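Local coordinates for protein monoacylglycerol lipase (Palaeococcus ferrophilus, PDB 6QE2) that probably hydrolyses monoacylglycerols to free fatty acid and glycerol, as a lipase of the alpha/beta-hydrolase fold, at residues G30-L35 / R247-W252; K157-D162 / Y232-E237. All coordinates share one frame; numbering follows the deposited sequence.

Interaction 1: residues G30-L35 / R247-W252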
loop_
_atom_site.group_PDB
_atom_site.type_symbol
_atom_site.label_atom_id
_atom_site.label_comp_id
_atom_site.label_asym_id
_atom_site.label_seq_id
_atom_site.Cartn_x
_atom_site.Cartn_y
_atom_site.Cartn_z
ATOM N N GLY A 30 -3.786 9.969 9.293
ATOM C CA GLY A 30 -3.532 10.657 10.552
ATOM C C GLY A 30 -3.878 9.823 11.771
ATOM O O GLY A 30 -3.182 9.877 12.789
ATOM N N LYS A 31 -4.978 9.070 11.701
ATOM C CA LYS A 31 -5.389 8.258 12.842
ATOM C C LYS A 31 -4.366 7.170 13.147
ATOM O O LYS A 31 -3.960 6.988 14.301
ATOM C CB LYS A 31 -6.770 7.651 12.581
ATOM C CG LYS A 31 -7.325 6.817 13.729
ATOM C CD LYS A 31 -7.634 7.691 14.936
ATOM C CE LYS A 31 -8.427 6.928 15.988
ATOM N NZ LYS A 31 -8.933 7.841 17.051
ATOM N N LEU A 32 -3.922 6.439 12.118
ATOM C CA LEU A 32 -2.953 5.369 12.343
ATOM C C LEU A 32 -1.614 5.922 12.812
ATOM O O LEU A 32 -0.962 5.329 13.681
ATOM C CB LEU A 32 -2.772 4.537 11.070
ATOM C CG LEU A 32 -1.693 3.451 11.116
ATOM C CD1 LEU A 32 -2.008 2.371 12.152
ATOM C CD2 LEU A 32 -1.523 2.826 9.732
ATOM N N ILE A 33 -1.176 7.042 12.234
ATOM C CA ILE A 33 0.083 7.655 12.650
ATOM C C ILE A 33 0.018 8.030 14.124
ATOM O O ILE A 33 0.954 7.771 14.890
ATOM C CB ILE A 33 0.401 8.882 11.776
ATOM C CG1 ILE A 33 0.721 8.451 10.344
ATOM C CG2 ILE A 33 1.560 9.683 12.366
ATOM C CD1 ILE A 33 0.695 9.600 9.356
ATOM N N GLU A 34 -1.097 8.633 14.540
ATOM C CA GLU A 34 -1.255 9.037 15.933
ATOM C C GLU A 34 -1.210 7.831 16.864
ATOM O O GLU A 34 -0.550 7.869 17.912
ATOM C CB GLU A 34 -2.575 9.795 16.096
ATOM C CG GLU A 34 -2.883 10.286 17.504
ATOM C CD GLU A 34 -4.116 11.177 17.552
ATOM O OE1 GLU A 34 -5.249 10.646 17.534
ATOM O OE2 GLU A 34 -3.952 12.415 17.586
ATOM N N LEU A 35 -1.897 6.749 16.493
ATOM C CA LEU A 35 -1.885 5.546 17.320
ATOM C C LEU A 35 -0.491 4.930 17.389
ATOM O O LEU A 35 -0.040 4.517 18.462
ATOM C CB LEU A 35 -2.905 4.533 16.793
ATOM C CG LEU A 35 -4.381 4.916 16.948
ATOM C CD1 LEU A 35 -5.295 3.948 16.191
ATOM C CD2 LEU A 35 -4.797 5.017 18.409
ATOM N N ARG A 247 -6.250 -1.443 15.702
ATOM C CA ARG A 247 -5.721 -2.144 16.866
ATOM C C ARG A 247 -4.852 -3.343 16.500
ATOM O O ARG A 247 -3.820 -3.576 17.120
ATOM C CB ARG A 247 -6.853 -2.567 17.805
ATOM C CG ARG A 247 -6.387 -3.362 19.013
ATOM C CD ARG A 247 -7.402 -3.318 20.144
ATOM N NE ARG A 247 -8.761 -3.580 19.683
ATOM C CZ ARG A 247 -9.690 -2.643 19.520
ATOM N NH1 ARG A 247 -9.411 -1.374 19.787
ATOM N NH2 ARG A 247 -10.900 -2.975 19.093
ATOM N N ALA A 248 -5.270 -4.101 15.491
ATOM C CA ALA A 248 -4.512 -5.270 15.064
ATOM C C ALA A 248 -3.155 -4.878 14.527
ATOM O O ALA A 248 -2.178 -5.541 14.764
ATOM C CB ALA A 248 -5.270 -6.044 14.006
ATOM N N ILE A 249 -3.117 -3.800 13.771
ATOM C CA ILE A 249 -1.870 -3.339 13.213
ATOM C C ILE A 249 -0.914 -2.945 14.331
ATOM O O ILE A 249 0.205 -3.400 14.380
ATOM C CB ILE A 249 -2.108 -2.155 12.272
ATOM C CG1 ILE A 249 -2.769 -2.648 10.994
ATOM C CG2 ILE A 249 -0.812 -1.451 11.948
ATOM C CD1 ILE A 249 -3.577 -1.597 10.288
ATOM N N VAL A 250 -1.379 -2.105 15.242
ATOM C CA VAL A 250 -0.534 -1.663 16.337
ATOM C C VAL A 250 -0.068 -2.829 17.192
ATOM O O VAL A 250 1.097 -2.942 17.502
ATOM C CB VAL A 250 -1.221 -0.611 17.214
ATOM C CG1 VAL A 250 -0.312 -0.210 18.357
ATOM C CG2 VAL A 250 -1.579 0.606 16.389
ATOM N N GLU A 251 -0.988 -3.698 17.569
ATOM C CA GLU A 251 -0.618 -4.846 18.391
ATOM C C GLU A 251 0.427 -5.714 17.705
ATOM O O GLU A 251 1.376 -6.174 18.347
ATOM C CB GLU A 251 -1.857 -5.675 18.742
ATOM C CG GLU A 251 -2.760 -5.015 19.771
ATOM C CD GLU A 251 -3.914 -5.900 20.211
ATOM O OE1 GLU A 251 -4.013 -7.049 19.728
ATOM O OE2 GLU A 251 -4.723 -5.441 21.043
ATOM N N TRP A 252 0.271 -5.957 16.397
ATOM C CA TRP A 252 1.250 -6.768 15.680
ATOM C C TRP A 252 2.619 -6.097 15.679
ATOM O O TRP A 252 3.645 -6.751 15.910
ATOM C CB TRP A 252 0.766 -7.016 14.248
ATOM C CG TRP A 252 1.567 -8.012 13.455
ATOM C CD1 TRP A 252 1.305 -9.343 13.319
ATOM C CD2 TRP A 252 2.727 -7.749 12.650
ATOM N NE1 TRP A 252 2.237 -9.933 12.501
ATOM C CE2 TRP A 252 3.122 -8.976 12.076
ATOM C CE3 TRP A 252 3.477 -6.599 12.372
ATOM C CZ2 TRP A 252 4.227 -9.089 11.234
ATOM C CZ3 TRP A 252 4.573 -6.709 11.535
ATOM C CH2 TRP A 252 4.941 -7.945 10.976
#

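Interaction 2: residues K157-D162 / Y232-E237. With GOL (glycerol), chain C.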
loop_
_atom_site.group_PDB
_atom_site.type_symbol
_atom_site.label_atom_id
_atom_site.label_comp_id
_atom_site.label_asym_id
_atom_site.label_seq_id
_atom_site.Cartn_x
_atom_site.Cartn_y
_atom_site.Cartn_z
ATOM N N LYS A 157 -17.301 10.190 0.820
ATOM C CA LYS A 157 -17.490 11.593 0.504
ATOM C C LYS A 157 -16.202 12.385 0.714
ATOM O O LYS A 157 -15.854 13.229 -0.090
ATOM C CB LYS A 157 -18.619 12.165 1.354
ATOM C CG LYS A 157 -18.784 13.663 1.254
ATOM C CD LYS A 157 -20.055 14.091 1.960
ATOM C CE LYS A 157 -19.930 15.504 2.480
ATOM N NZ LYS A 157 -20.152 16.482 1.384
ATOM N N ARG A 158 -15.500 12.101 1.800
ATOM C CA ARG A 158 -14.252 12.789 2.083
ATOM C C ARG A 158 -13.224 12.532 0.985
ATOM O O ARG A 158 -12.523 13.435 0.565
ATOM C CB ARG A 158 -13.689 12.344 3.428
ATOM C CG ARG A 158 -14.369 12.986 4.614
ATOM C CD ARG A 158 -13.514 12.893 5.858
ATOM N NE ARG A 158 -13.536 11.563 6.437
ATOM C CZ ARG A 158 -14.546 11.077 7.144
ATOM N NH1 ARG A 158 -15.624 11.812 7.353
ATOM N NH2 ARG A 158 -14.477 9.853 7.642
ATOM N N TYR A 159 -13.147 11.292 0.531
ATOM C CA TYR A 159 -12.213 10.903 -0.514
ATOM C C TYR A 159 -12.498 11.676 -1.777
ATOM O O TYR A 159 -11.602 12.196 -2.418
ATOM C CB TYR A 159 -12.353 9.412 -0.784
ATOM C CG TYR A 159 -11.406 8.826 -1.804
ATOM C CD1 TYR A 159 -10.167 8.346 -1.432
ATOM C CD2 TYR A 159 -11.770 8.718 -3.129
ATOM C CE1 TYR A 159 -9.309 7.789 -2.353
ATOM C CE2 TYR A 159 -10.921 8.160 -4.057
ATOM C CZ TYR A 159 -9.689 7.697 -3.663
ATOM O OH TYR A 159 -8.840 7.147 -4.583
ATOM N N ILE A 160 -13.773 11.754 -2.121
ATOM C CA ILE A 160 -14.199 12.456 -3.313
ATOM C C ILE A 160 -13.901 13.939 -3.248
ATOM O O ILE A 160 -13.536 14.542 -4.237
ATOM C CB ILE A 160 -15.706 12.266 -3.539
ATOM C CG1 ILE A 160 -15.980 10.847 -4.019
ATOM C CG2 ILE A 160 -16.225 13.273 -4.544
ATOM C CD1 ILE A 160 -17.381 10.379 -3.718
ATOM N N GLU A 161 -14.048 14.516 -2.070
ATOM C CA GLU A 161 -13.833 15.943 -1.896
ATOM C C GLU A 161 -12.401 16.345 -1.589
ATOM O O GLU A 161 -12.068 17.518 -1.616
ATOM C CB GLU A 161 -14.765 16.467 -0.820
ATOM C CG GLU A 161 -16.221 16.350 -1.215
ATOM C CD GLU A 161 -17.153 16.680 -0.085
ATOM O OE1 GLU A 161 -16.711 16.661 1.077
ATOM O OE2 GLU A 161 -18.330 16.962 -0.360
ATOM N N ASP A 162 -11.558 15.368 -1.298
ATOM C CA ASP A 162 -10.164 15.646 -0.999
ATOM C C ASP A 162 -9.495 16.177 -2.250
ATOM O O ASP A 162 -9.429 15.487 -3.248
ATOM C CB ASP A 162 -9.479 14.359 -0.541
ATOM C CG ASP A 162 -8.135 14.598 0.104
ATOM O OD1 ASP A 162 -7.433 15.532 -0.297
ATOM O OD2 ASP A 162 -7.779 13.831 1.006
ATOM N N TYR A 232 -15.087 -3.396 2.874
ATOM C CA TYR A 232 -14.709 -3.085 1.504
ATOM C C TYR A 232 -13.186 -2.928 1.422
ATOM O O TYR A 232 -12.439 -3.473 2.242
ATOM C CB TYR A 232 -15.434 -1.818 1.034
ATOM C CG TYR A 232 -16.917 -1.990 0.766
ATOM C CD1 TYR A 232 -17.545 -3.211 0.955
ATOM C CD2 TYR A 232 -17.682 -0.921 0.314
ATOM C CE1 TYR A 232 -18.900 -3.360 0.710
ATOM C CE2 TYR A 232 -19.034 -1.064 0.062
ATOM C CZ TYR A 232 -19.639 -2.280 0.263
ATOM O OH TYR A 232 -20.989 -2.421 0.011
ATOM N N HIS A 233 -12.716 -2.179 0.418
ATOM C CA HIS A 233 -11.285 -2.041 0.149
ATOM C C HIS A 233 -10.566 -1.295 1.267
ATOM O O HIS A 233 -9.456 -1.674 1.662
ATOM C CB HIS A 233 -11.101 -1.325 -1.186
ATOM C CG HIS A 233 -9.672 -1.156 -1.607
ATOM N ND1 HIS A 233 -8.833 -2.223 -1.843
ATOM C CD2 HIS A 233 -8.946 -0.041 -1.862
ATOM C CE1 HIS A 233 -7.647 -1.772 -2.218
ATOM N NE2 HIS A 233 -7.688 -0.451 -2.232
ATOM N N GLU A 234 -11.169 -0.227 1.778
ATOM C CA GLU A 234 -10.589 0.542 2.877
ATOM C C GLU A 234 -11.267 0.111 4.170
ATOM O O GLU A 234 -12.452 0.389 4.381
ATOM C CB GLU A 234 -10.746 2.040 2.642
ATOM C CG GLU A 234 -9.888 2.542 1.507
ATOM C CD GLU A 234 -9.970 4.038 1.315
ATOM O OE1 GLU A 234 -10.670 4.709 2.101
ATOM O OE2 GLU A 234 -9.333 4.542 0.368
ATOM N N ILE A 235 -10.516 -0.586 5.024
ATOM C CA ILE A 235 -11.034 -0.983 6.329
ATOM C C ILE A 235 -10.852 0.120 7.364
ATOM O O ILE A 235 -11.510 0.073 8.418
ATOM C CB ILE A 235 -10.361 -2.294 6.785
ATOM C CG1 ILE A 235 -10.323 -3.296 5.629
ATOM C CG2 ILE A 235 -11.113 -2.932 7.950
ATOM C CD1 ILE A 235 -9.415 -4.483 5.870
ATOM N N PHE A 236 -10.022 1.133 7.069
ATOM C CA PHE A 236 -9.601 2.134 8.055
ATOM C C PHE A 236 -10.776 2.838 8.714
ATOM O O PHE A 236 -10.732 3.136 9.915
ATOM C CB PHE A 236 -8.704 3.186 7.399
ATOM C CG PHE A 236 -7.452 2.634 6.799
ATOM C CD1 PHE A 236 -7.439 2.168 5.496
ATOM C CD2 PHE A 236 -6.276 2.602 7.532
ATOM C CE1 PHE A 236 -6.280 1.663 4.938
ATOM C CE2 PHE A 236 -5.115 2.095 6.982
ATOM C CZ PHE A 236 -5.117 1.623 5.681
ATOM N N GLU A 237 -11.767 3.194 7.907
ATOM C CA GLU A 237 -12.941 3.909 8.385
ATOM C C GLU A 237 -14.223 3.081 8.397
ATOM O O GLU A 237 -15.311 3.633 8.519
ATOM C CB GLU A 237 -13.131 5.199 7.587
ATOM C CG GLU A 237 -11.839 5.973 7.383
ATOM C CD GLU A 237 -12.050 7.307 6.700
ATOM O OE1 GLU A 237 -12.582 8.230 7.349
ATOM O OE2 GLU A 237 -11.675 7.437 5.519
HETATM C C1 GOL C . -6.572 4.816 -2.304
HETATM O O1 GOL C . -6.770 5.753 -3.354
HETATM C C2 GOL C . -7.763 3.891 -2.279
HETATM O O2 GOL C . -7.640 2.959 -1.212
HETATM C C3 GOL C . -7.785 3.165 -3.608
HETATM O O3 GOL C . -6.671 2.284 -3.639
#

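Interaction 1: residues G30-L35 / R247-W252
L32 and I249 meet methyl to methyl, CD1 of L32 standing 4.0 Å from CG2 of I249, with the two side chains crossing at about a right angle. One turn further along helix 30-38, L35 faces V250, the residue next to I249, and here the inner part of the leucine does the touching: its CB lies 4.2 Å from CG2 of V250. Both contacts are apolar, and they join helix 30-38 to helix 242-256. L32 gets there through its torsion: CG lies anti to the backbone N (chi1 175°), which carries CD1 towards the second helix. V250 has CG1 in that anti position, leaving CG2 beside its backbone N to meet L35. I249 and L32 also both rest on F84 of strand 82-86, so this pair sits over the central sheet, and H246 of helix 242-256 also touches L32 and L35.

The polar bonds run along each helix instead: L35 N to K31 O on one, E251 N to R247 O on the other. R247 NH1 forms a salt bridge with E243 of its own helix. With no hydrogen bond or charge pair across it, the contact probably rests on apolar side-chain packing, better shielded at L32 and I249 than at the partly exposed L35 and V250.

Interaction 2: residues K157-D162 / Y232-E237
R158 lays the edge of its guanidinium against the carboxylate of E237, joining helix 153-161 of the cap region to the loop that carries the probable catalytic histidine of this alpha/beta-hydrolase fold. The salt bridge is short and nearly straight: NH2 of R158 lies 2.5 Å from OE1 of E237, with an N-H...O angle of 169°. OE1 sits in the guanidinium plane and is approached on its syn side, although the two flat groups are turned 42° apart. The bend at chi3 (-76°) of R158 brings NH2 round to it. With an alanine here in place of E237, R158 would probably lose its carboxylate mate and its guanidinium would be left to turn.

Deeper in, Y159 and E234 approach without bonding directly, CE1 of Y159 lying 4.2 Å from OE2 of E234, and a glycerol molecule spans them. E234 OE2 accepts a hydrogen bond from glycerol O2 at 2.8 Å and also pairs with R28. H233, in charge-relay geometry with S87 and D203, probably completes a Ser-His-Asp triad; its NE2 lies 3.2 Å from glycerol O3. At the other end of the ligand, Y159 OH stands 2.8 Å from glycerol O1, which lies at the ring's edge.

In the fold
Interaction 1 is partly buried and apolar, joining two helices of the main domain, with its inner pair against the central sheet. Interaction 2 is also partly buried but polar, and it joins a cap helix to the loop just before helix 242-256, the very helix that supplies one side of interaction 1. Its salt bridge lies towards the surface, while its buried tyrosine and glutamate line the glycerol site. Residues 157-162 and 232-237 fall inside the chain loop closed by 30-35 and 247-252; the two centres are about 17 Å apart and the contacts do not touch. Apolar packing thus marks the helix-helix contact, a salt bridge the outer part of interaction 2, and hydroxyl and carboxylate bonding its glycerol site.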